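Local coordinates for protein ArsC family reductase (Pseudomonas aeruginosa, PDB 1RW1) that is of unconfirmed function but, as a thioredoxin-fold member of the ArsC family, probably acts as a glutathione-dependent thiol reductase, at residues A9-T12 against M13-A16; R39-L42 against R43-A47; A58-T61 against F62-L65; D72-E75 against A76-I79. All coordinates share one frame; numbering follows the deposited sequence.

Overall arrangement
All four contacts are local, each following one helix or its entry. Contact 2, spanning most of helix 39-49, lies nearest the chain's centre and combines aromatic packing with a surface salt bridge. Contacts 1, 3 and 4 sit at helix starts: a sulfur caps helix 11-22, Gly59 precedes helix 60-63 without a side chain, and an aspartate caps helix 75-84. Contacts 1, 2 and 4 are partly buried; contact 3 is a surface feature. Contacts 2 and 4 touch, Ile79 and Glu75 packing on helix 39-49, and contact 4 meets contact 3 through Leu73 and Phe62. Contact 1 touches none of the others; its nearest atoms are about 10 Å from those of contacts 2 and 3.

Contact 1. Residues A9-T12 against M13-A16; sequences ACDT and MKKA
Cys10 SG accepts the backbone N-H of Met13, here selenomethionine, at 3.5 Å in a nearly straight bond (164°). That makes Cys10 the N-cap of helix 11-22. With chi1 at 170° its sulfur swings round beside its own carbonyl carbon and over the first turn, and Cys10 CB rests 3.6 Å from Met13 CG. The selenium end of Met13 curls away from this turn, its side chain packing on Pro92, while Cys10 touches Arg91. In the thioredoxin fold this is the passage from strand 2-6 into the helix of the beta-alpha-beta unit, the place where many thioredoxin-fold reductases carry a reactive cysteine. On the outer side Asp11 and Lys14 form a salt bridge: the extended lysine runs over the Cys10 carbonyl, and Lys14 NZ meets Asp11 OD1 at 3.0 Å, nearly along the C-O axis. One water joins the same pair, accepting from Lys14 NZ at 2.6 Å and donating weakly to Asp11 OD1. Farther round, Lys15 bends at chi3 (56°) after its CG and CD have passed the Asp11 carbonyl. Lys15 NZ donates to a second water at 2.7 Å, which also hydrogen-bonds Thr12 OG1.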
loop_
_atom_site.group_PDB
_atom_site.type_symbol
_atom_site.label_atom_id
_atom_site.label_comp_id
_atom_site.label_asym_id
_atom_site.label_seq_id
_atom_site.Cartn_x
_atom_site.Cartn_y
_atom_site.Cartn_z
ATOM N N ALA A 9 0.091 -13.096 -2.989
ATOM C CA ALA A 9 0.978 -13.965 -2.215
ATOM C C ALA A 9 1.728 -13.141 -1.176
ATOM O O ALA A 9 2.937 -12.919 -1.266
ATOM C CB ALA A 9 1.962 -14.675 -3.134
ATOM N N CYS A 10 0.983 -12.726 -0.162
ATOM C CA CYS A 10 1.498 -11.893 0.903
ATOM C C CYS A 10 0.714 -12.237 2.152
ATOM O O CYS A 10 -0.506 -12.151 2.125
ATOM C CB CYS A 10 1.333 -10.401 0.575
ATOM S SG CYS A 10 1.666 -9.275 1.947
ATOM N N ASP A 11 1.385 -12.623 3.229
ATOM C CA ASP A 11 0.655 -12.986 4.434
ATOM C C ASP A 11 -0.145 -11.816 5.004
ATOM O O ASP A 11 -1.223 -12.036 5.544
ATOM C CB ASP A 11 1.561 -13.590 5.472
ATOM C CG ASP A 11 1.974 -15.003 5.124
ATOM O OD1 ASP A 11 1.240 -15.754 4.425
ATOM O OD2 ASP A 11 3.039 -15.443 5.559
ATOM N N THR A 12 0.347 -10.584 4.905
ATOM C CA THR A 12 -0.411 -9.437 5.400
ATOM C C THR A 12 -1.689 -9.261 4.589
ATOM O O THR A 12 -2.757 -8.998 5.152
ATOM C CB THR A 12 0.451 -8.182 5.382
ATOM O OG1 THR A 12 1.570 -8.380 6.255
ATOM C CG2 THR A 12 -0.303 -7.013 5.958
HETATM N N MSE A 13 -1.587 -9.414 3.264
HETATM C CA MSE A 13 -2.785 -9.366 2.422
HETATM C C MSE A 13 -3.776 -10.458 2.802
HETATM O O MSE A 13 -4.978 -10.217 2.850
HETATM C CB MSE A 13 -2.404 -9.523 0.951
HETATM C CG MSE A 13 -1.594 -8.383 0.406
HETATM SE SE MSE A 13 -2.588 -6.701 0.341
HETATM C CE MSE A 13 -3.953 -7.239 -0.918
ATOM N N LYS A 14 -3.273 -11.664 3.057
ATOM C CA LYS A 14 -4.168 -12.772 3.402
ATOM C C LYS A 14 -4.922 -12.455 4.688
ATOM O O LYS A 14 -6.126 -12.750 4.822
ATOM C CB LYS A 14 -3.375 -14.069 3.557
ATOM C CG LYS A 14 -2.764 -14.565 2.280
ATOM C CD LYS A 14 -1.781 -15.690 2.521
ATOM C CE LYS A 14 -0.862 -15.940 1.357
ATOM N NZ LYS A 14 0.297 -16.760 1.764
ATOM N N LYS A 15 -4.218 -11.901 5.669
ATOM C CA LYS A 15 -4.819 -11.558 6.939
ATOM C C LYS A 15 -5.910 -10.499 6.742
ATOM O O LYS A 15 -7.024 -10.632 7.249
ATOM C CB LYS A 15 -3.742 -11.052 7.914
ATOM C CG LYS A 15 -2.741 -12.122 8.319
ATOM C CD LYS A 15 -1.416 -11.599 8.837
ATOM C CE LYS A 15 -1.517 -10.667 9.989
ATOM N NZ LYS A 15 -0.146 -10.408 10.518
ATOM N N ALA A 16 -5.573 -9.442 6.014
ATOM C CA ALA A 16 -6.490 -8.332 5.804
ATOM C C ALA A 16 -7.716 -8.784 5.019
ATOM O O ALA A 16 -8.842 -8.393 5.343
ATOM C CB ALA A 16 -5.786 -7.202 5.073
HETATM O O HOH W 1 2.182 -15.041 1.865
HETATM O O HOH W 2 1.374 -8.844 8.843
#

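Contact 2. Residues R39-L42 against R43-A47; sequences REHL and RRWCA
Regular i to i+4 bonds join the two segments, from Arg43 N to Arg39 O at 2.8 Å through to Cys46 N to Leu42 O at 2.9 Å, all within the single alpha helix 39-49. This helix belongs to the helical region that the ArsC family carries between the two halves of its thioredoxin fold. Spaced the same way, Glu40 and Arg44 make a salt bridge on the exposed side. Arg44 NE donates to Glu40 OE2 at 2.9 Å; the oxygen lies in the guanidinium plane, but the nitrogen approaches from above the carboxylate plane. A weak second bond runs from Arg44 NH2 to Glu40 OE1. Glu40 reaches forward because its chain kinks at chi2 (-84°), and Arg44 bends at chi3 to meet it. The same Arg44 NH2 sits over one face of the His41 ring, 3.2 Å from His41 CD2, while Arg44 NH1 pairs with Glu95. His41 NE2 is hydrogen-bonded to Tyr5 OH and its ND1 to Asp38, which together fix the ring's rotation. Trp45, whose NE1 is hydrogen-bonded to Glu95, turns inward, and Leu42 CD2 lies 4.0 Å from Trp45 CE3. Over the indole, His41 CB makes a CH-pi contact, 4.2 Å from the centroid of the six-membered ring and 16° off its normal.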
loop_
_atom_site.group_PDB
_atom_site.type_symbol
_atom_site.label_atom_id
_atom_site.label_comp_id
_atom_site.label_asym_id
_atom_site.label_seq_id
_atom_site.Cartn_x
_atom_site.Cartn_y
_atom_site.Cartn_z
ATOM N N ARG A 39 1.348 7.097 -10.774
ATOM C CA ARG A 39 1.783 8.180 -9.913
ATOM C C ARG A 39 0.619 8.860 -9.233
ATOM O O ARG A 39 0.779 9.382 -8.134
ATOM C CB ARG A 39 2.535 9.235 -10.678
ATOM C CG ARG A 39 3.888 8.926 -11.003
ATOM C CD ARG A 39 4.609 10.184 -11.465
ATOM N NE ARG A 39 5.886 9.830 -12.027
ATOM C CZ ARG A 39 6.067 9.518 -13.285
ATOM N NH1 ARG A 39 5.054 9.543 -14.145
ATOM N NH2 ARG A 39 7.269 9.156 -13.677
ATOM N N GLU A 40 -0.543 8.910 -9.873
ATOM C CA GLU A 40 -1.664 9.589 -9.281
ATOM C C GLU A 40 -2.035 8.959 -7.937
ATOM O O GLU A 40 -2.255 9.659 -6.941
ATOM C CB GLU A 40 -2.839 9.635 -10.269
ATOM C CG GLU A 40 -3.983 10.506 -9.796
ATOM C CD GLU A 40 -4.939 9.802 -8.861
ATOM O OE1 GLU A 40 -4.952 8.567 -8.813
ATOM O OE2 GLU A 40 -5.688 10.489 -8.149
ATOM N N HIS A 41 -2.066 7.633 -7.876
ATOM C CA HIS A 41 -2.335 6.944 -6.624
ATOM C C HIS A 41 -1.256 7.229 -5.606
ATOM O O HIS A 41 -1.529 7.546 -4.455
ATOM C CB HIS A 41 -2.383 5.431 -6.864
ATOM C CG HIS A 41 -3.705 4.961 -7.291
ATOM N ND1 HIS A 41 -4.109 4.891 -8.599
ATOM C CD2 HIS A 41 -4.741 4.536 -6.533
ATOM C CE1 HIS A 41 -5.335 4.370 -8.615
ATOM N NE2 HIS A 41 -5.754 4.196 -7.373
ATOM N N LEU A 42 -0.002 7.054 -6.012
ATOM C CA LEU A 42 1.102 7.208 -5.085
ATOM C C LEU A 42 1.169 8.607 -4.496
ATOM O O LEU A 42 1.456 8.775 -3.298
ATOM C CB LEU A 42 2.421 6.848 -5.739
ATOM C CG LEU A 42 2.528 5.385 -6.182
ATOM C CD1 LEU A 42 3.728 5.203 -7.068
ATOM C CD2 LEU A 42 2.613 4.466 -4.977
ATOM N N ARG A 43 0.916 9.625 -5.307
ATOM C CA ARG A 43 0.903 10.997 -4.804
ATOM C C ARG A 43 -0.174 11.205 -3.757
ATOM O O ARG A 43 0.061 11.884 -2.757
ATOM C CB ARG A 43 0.676 11.976 -5.951
ATOM C CG ARG A 43 1.862 12.165 -6.827
ATOM C CD ARG A 43 1.546 12.896 -8.109
ATOM N NE ARG A 43 2.797 13.237 -8.779
ATOM C CZ ARG A 43 2.936 13.411 -10.087
ATOM N NH1 ARG A 43 1.895 13.271 -10.897
ATOM N NH2 ARG A 43 4.126 13.725 -10.589
ATOM N N ARG A 44 -1.368 10.670 -3.997
ATOM C CA ARG A 44 -2.453 10.809 -3.038
ATOM C C ARG A 44 -2.135 10.097 -1.721
ATOM O O ARG A 44 -2.373 10.639 -0.635
ATOM C CB ARG A 44 -3.738 10.251 -3.635
ATOM C CG ARG A 44 -4.583 11.209 -4.393
ATOM C CD ARG A 44 -5.971 10.659 -4.580
ATOM N NE ARG A 44 -5.981 9.507 -5.471
ATOM C CZ ARG A 44 -6.229 8.260 -5.089
ATOM N NH1 ARG A 44 -6.502 7.974 -3.823
ATOM N NH2 ARG A 44 -6.190 7.297 -5.982
ATOM N N TRP A 45 -1.617 8.873 -1.809
ATOM C CA TRP A 45 -1.336 8.126 -0.594
ATOM C C TRP A 45 -0.239 8.809 0.213
ATOM O O TRP A 45 -0.320 8.917 1.441
ATOM C CB TRP A 45 -0.924 6.705 -0.953
ATOM C CG TRP A 45 -1.974 5.907 -1.658
ATOM C CD1 TRP A 45 -3.314 6.152 -1.729
ATOM C CD2 TRP A 45 -1.741 4.721 -2.416
ATOM N NE1 TRP A 45 -3.930 5.168 -2.473
ATOM C CE2 TRP A 45 -2.983 4.270 -2.896
ATOM C CE3 TRP A 45 -0.594 3.962 -2.699
ATOM C CZ2 TRP A 45 -3.099 3.112 -3.665
ATOM C CZ3 TRP A 45 -0.716 2.825 -3.453
ATOM C CH2 TRP A 45 -1.960 2.403 -3.924
ATOM N N CYS A 46 0.801 9.273 -0.473
ATOM C CA CYS A 46 1.881 9.952 0.233
ATOM C C CYS A 46 1.420 11.286 0.834
ATOM O O CYS A 46 1.866 11.656 1.912
ATOM C CB CYS A 46 3.076 10.202 -0.683
ATOM S SG CYS A 46 4.023 8.717 -1.096
ATOM N N ALA A 47 0.531 12.000 0.155
ATOM C CA ALA A 47 0.010 13.242 0.705
ATOM C C ALA A 47 -0.702 13.005 2.030
ATOM O O ALA A 47 -0.628 13.837 2.940
ATOM C CB ALA A 47 -0.933 13.882 -0.300
#

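Contact 3. Residues A58-T61 against F62-L65; sequences AGTT and FRKL
Arg63 N hydrogen-bonds to Gly59 O at 3.1 Å, closing the first turn of helix 60-63, with Gly59 in the N-cap position. Next along, Lys64 N donates to Thr60 O at 3.1 Å and more weakly to Thr61 O. Leu65 N then hydrogen-bonds to Phe62 O, a tighter i to i+3 link. Among the side chains, Arg63 is deposited in two conformers, and the one described here folds back along the turn toward Ala58, bending at chi3 (-114°). In this copy Arg63 grips the Ala58 carbonyl oxygen side-on, its NH2 standing 2.8 Å from Ala58 O on a lone pair in the carbonyl plane. Arg63 NE also donates to that oxygen, from above the carbonyl plane and at a very short distance. The grip is only one of the alternatives and should be taken as provisional. Ala58 O lies in the guanidinium plane, whereas Thr60 N and Gly59 C lie over one face of the group. In the same conformer the methyl CG2 of Thr60 comes against the guanidinium. On the inward side Thr61 OG1 is hydrogen-bonded to Ser87, and Phe62 and Leu65 pack on Lys70 of helix 67-70. This is a short helix entered through a glycine N-cap, lying at the surface of the helical region that distinguishes ArsC proteins within the thioredoxin fold.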
loop_
_atom_site.group_PDB
_atom_site.type_symbol
_atom_site.label_atom_id
_atom_site.label_comp_id
_atom_site.label_asym_id
_atom_site.label_seq_id
_atom_site.Cartn_x
_atom_site.Cartn_y
_atom_site.Cartn_z
ATOM N N ALA A 58 11.624 -1.194 5.153
ATOM C CA ALA A 58 12.106 -2.385 5.871
ATOM C C ALA A 58 12.172 -3.595 4.969
ATOM O O ALA A 58 12.840 -4.569 5.275
ATOM C CB ALA A 58 11.210 -2.706 7.068
ATOM N N GLY A 59 11.462 -3.556 3.863
ATOM C CA GLY A 59 11.302 -4.734 3.046
ATOM C C GLY A 59 12.488 -5.044 2.152
ATOM O O GLY A 59 13.359 -4.236 1.901
ATOM N N THR A 60 12.475 -6.262 1.628
ATOM C CA THR A 60 13.611 -6.758 0.880
ATOM C C THR A 60 13.866 -5.959 -0.378
ATOM O O THR A 60 15.022 -5.746 -0.752
ATOM C CB THR A 60 13.468 -8.240 0.521
ATOM O OG1 THR A 60 12.310 -8.463 -0.276
ATOM C CG2 THR A 60 13.266 -9.087 1.772
ATOM N N THR A 61 12.806 -5.546 -1.060
ATOM C CA THR A 61 12.986 -4.864 -2.331
ATOM C C THR A 61 13.740 -3.549 -2.139
ATOM O O THR A 61 14.680 -3.223 -2.887
ATOM C CB THR A 61 11.649 -4.674 -3.007
ATOM O OG1 THR A 61 11.080 -5.983 -3.160
ATOM C CG2 THR A 61 11.809 -4.092 -4.386
ATOM N N PHE A 62 13.343 -2.789 -1.135
ATOM C CA PHE A 62 14.089 -1.571 -0.833
ATOM C C PHE A 62 15.511 -1.871 -0.393
ATOM O O PHE A 62 16.446 -1.183 -0.823
ATOM C CB PHE A 62 13.344 -0.737 0.218
ATOM C CG PHE A 62 13.988 0.604 0.482
ATOM C CD1 PHE A 62 14.980 0.717 1.433
ATOM C CD2 PHE A 62 13.623 1.729 -0.247
ATOM C CE1 PHE A 62 15.590 1.925 1.669
ATOM C CE2 PHE A 62 14.257 2.937 -0.030
ATOM C CZ PHE A 62 15.234 3.035 0.931
ATOM N N ARG A 63 15.690 -2.888 0.439
ATOM C CA ARG A 63 17.034 -3.201 0.953
ATOM C C ARG A 63 18.010 -3.362 -0.181
ATOM O O ARG A 63 19.181 -2.999 -0.048
ATOM C CB ARG A 63 17.058 -4.468 1.852
ATOM C CG ARG A 63 16.493 -4.287 3.290
ATOM C CD ARG A 63 16.379 -5.587 4.183
ATOM N NE ARG A 63 14.976 -5.908 4.470
ATOM C CZ ARG A 63 14.445 -7.129 4.409
ATOM N NH1 ARG A 63 15.214 -8.158 4.081
ATOM N NH2 ARG A 63 13.153 -7.325 4.694
ATOM N N LYS A 64 17.532 -3.926 -1.284
ATOM C CA LYS A 64 18.385 -4.276 -2.423
ATOM C C LYS A 64 18.766 -3.085 -3.310
ATOM O O LYS A 64 19.607 -3.231 -4.170
ATOM C CB LYS A 64 17.697 -5.352 -3.296
ATOM C CG LYS A 64 17.746 -6.771 -2.751
ATOM C CD LYS A 64 17.196 -7.796 -3.756
ATOM C CE LYS A 64 17.252 -9.212 -3.177
ATOM N NZ LYS A 64 15.941 -9.909 -3.218
ATOM N N LEU A 65 18.147 -1.924 -3.158
ATOM C CA LEU A 65 18.469 -0.787 -4.022
ATOM C C LEU A 65 19.924 -0.361 -3.896
ATOM O O LEU A 65 20.572 -0.646 -2.891
ATOM C CB LEU A 65 17.597 0.407 -3.671
ATOM C CG LEU A 65 16.101 0.267 -3.978
ATOM C CD1 LEU A 65 15.338 1.429 -3.408
ATOM C CD2 LEU A 65 15.817 0.114 -5.460
#

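Contact 4. Residues D72-E75 against A76-I79; sequences DLDE and AKAI
Lys77 lies back along the N-terminus of helix 75-84, the end that Asp74 caps. Its backbone N donates to Asp74 OD1, the distance from Lys77 N being 2.9 Å and the bond nearly straight (168°). Asp74 can reach it because chi1 (54°) tucks CG between the backbone N and the carbonyl carbon, a crowded position that holds the carboxylate over the first turn. From there the lysine side chain can be followed outward. Lys77 CB touches the methyl CD2 of Leu73 at 3.9 Å, and Lys77 CG passes 3.3 Å from the capping oxygen, Asp74 OD1. The chain stays extended beyond CG, bringing Lys77 CD within 3.4 Å of Asp72 O. CE follows over the same carbonyl, and Lys77 NZ ends by donating to Asp72 O at 3.1 Å from above the carbonyl plane, 41° out of it. The ammonium therefore meets a backbone oxygen of the incoming loop, while the carboxylates of Asp72 and Asp74 stay near enough that they probably help to stabilise its charge. Leu73 also packs on Trp51 of helix 51-54, as does Ala78. Another face of the helix meets helix 39-49: Ile79 packs on Leu42, Arg43 and Cys46, and Glu75 touches Cys46. The side chains of Glu75 and Ile79 run alongside each other in the same direction, Glu75 CG 3.7 Å from Ile79 CD1.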
loop_
_atom_site.group_PDB
_atom_site.type_symbol
_atom_site.label_atom_id
_atom_site.label_comp_id
_atom_site.label_asym_id
_atom_site.label_seq_id
_atom_site.Cartn_x
_atom_site.Cartn_y
_atom_site.Cartn_z
ATOM N N ASP A 72 19.056 10.720 0.195
ATOM C CA ASP A 72 18.343 11.994 0.297
ATOM C C ASP A 72 16.903 11.891 -0.176
ATOM O O ASP A 72 16.427 12.709 -0.960
ATOM C CB ASP A 72 19.090 13.074 -0.490
ATOM C CG ASP A 72 20.525 13.224 -0.039
ATOM O OD1 ASP A 72 20.728 13.556 1.147
ATOM O OD2 ASP A 72 21.506 13.019 -0.789
ATOM N N LEU A 73 16.187 10.900 0.322
ATOM C CA LEU A 73 14.831 10.701 -0.122
ATOM C C LEU A 73 13.880 11.782 0.376
ATOM O O LEU A 73 14.022 12.360 1.455
ATOM C CB LEU A 73 14.336 9.339 0.335
ATOM C CG LEU A 73 15.018 8.133 -0.328
ATOM C CD1 LEU A 73 14.504 6.817 0.245
ATOM C CD2 LEU A 73 14.856 8.157 -1.846
ATOM N N ASP A 74 12.883 12.030 -0.454
ATOM C CA ASP A 74 11.772 12.911 -0.177
ATOM C C ASP A 74 10.572 12.321 -0.907
ATOM O O ASP A 74 10.661 11.225 -1.488
ATOM C CB ASP A 74 12.062 14.342 -0.635
ATOM C CG ASP A 74 12.489 14.428 -2.096
ATOM O OD1 ASP A 74 12.055 13.582 -2.922
ATOM O OD2 ASP A 74 13.229 15.361 -2.498
ATOM N N GLU A 75 9.434 12.998 -0.842
ATOM C CA GLU A 75 8.233 12.431 -1.440
ATOM C C GLU A 75 8.418 12.144 -2.937
ATOM O O GLU A 75 8.061 11.060 -3.420
ATOM C CB GLU A 75 7.032 13.323 -1.214
ATOM C CG GLU A 75 5.743 12.746 -1.766
ATOM C CD GLU A 75 4.559 13.591 -1.424
ATOM O OE1 GLU A 75 3.976 13.416 -0.329
ATOM O OE2 GLU A 75 4.231 14.457 -2.261
ATOM N N ALA A 76 8.951 13.106 -3.674
ATOM C CA ALA A 76 9.053 12.936 -5.118
ATOM C C ALA A 76 9.902 11.719 -5.468
ATOM O O ALA A 76 9.556 10.911 -6.353
ATOM C CB ALA A 76 9.613 14.183 -5.767
ATOM N N LYS A 77 11.037 11.592 -4.798
ATOM C CA LYS A 77 11.938 10.498 -5.090
ATOM C C LYS A 77 11.346 9.140 -4.698
ATOM O O LYS A 77 11.498 8.147 -5.419
ATOM C CB LYS A 77 13.285 10.713 -4.395
ATOM C CG LYS A 77 14.078 11.893 -4.921
ATOM C CD LYS A 77 15.361 12.084 -4.136
ATOM C CE LYS A 77 16.202 13.243 -4.662
ATOM N NZ LYS A 77 17.402 13.482 -3.810
ATOM N N ALA A 78 10.680 9.092 -3.557
ATOM C CA ALA A 78 10.048 7.864 -3.100
ATOM C C ALA A 78 8.980 7.405 -4.086
ATOM O O ALA A 78 8.845 6.210 -4.368
ATOM C CB ALA A 78 9.444 8.074 -1.707
ATOM N N ILE A 79 8.207 8.349 -4.604
ATOM C CA ILE A 79 7.173 8.006 -5.560
ATOM C C ILE A 79 7.788 7.375 -6.811
ATOM O O ILE A 79 7.272 6.377 -7.330
ATOM C CB ILE A 79 6.315 9.255 -5.877
ATOM C CG1 ILE A 79 5.418 9.587 -4.683
ATOM C CG2 ILE A 79 5.502 9.038 -7.152
ATOM C CD1 ILE A 79 4.716 10.920 -4.798
#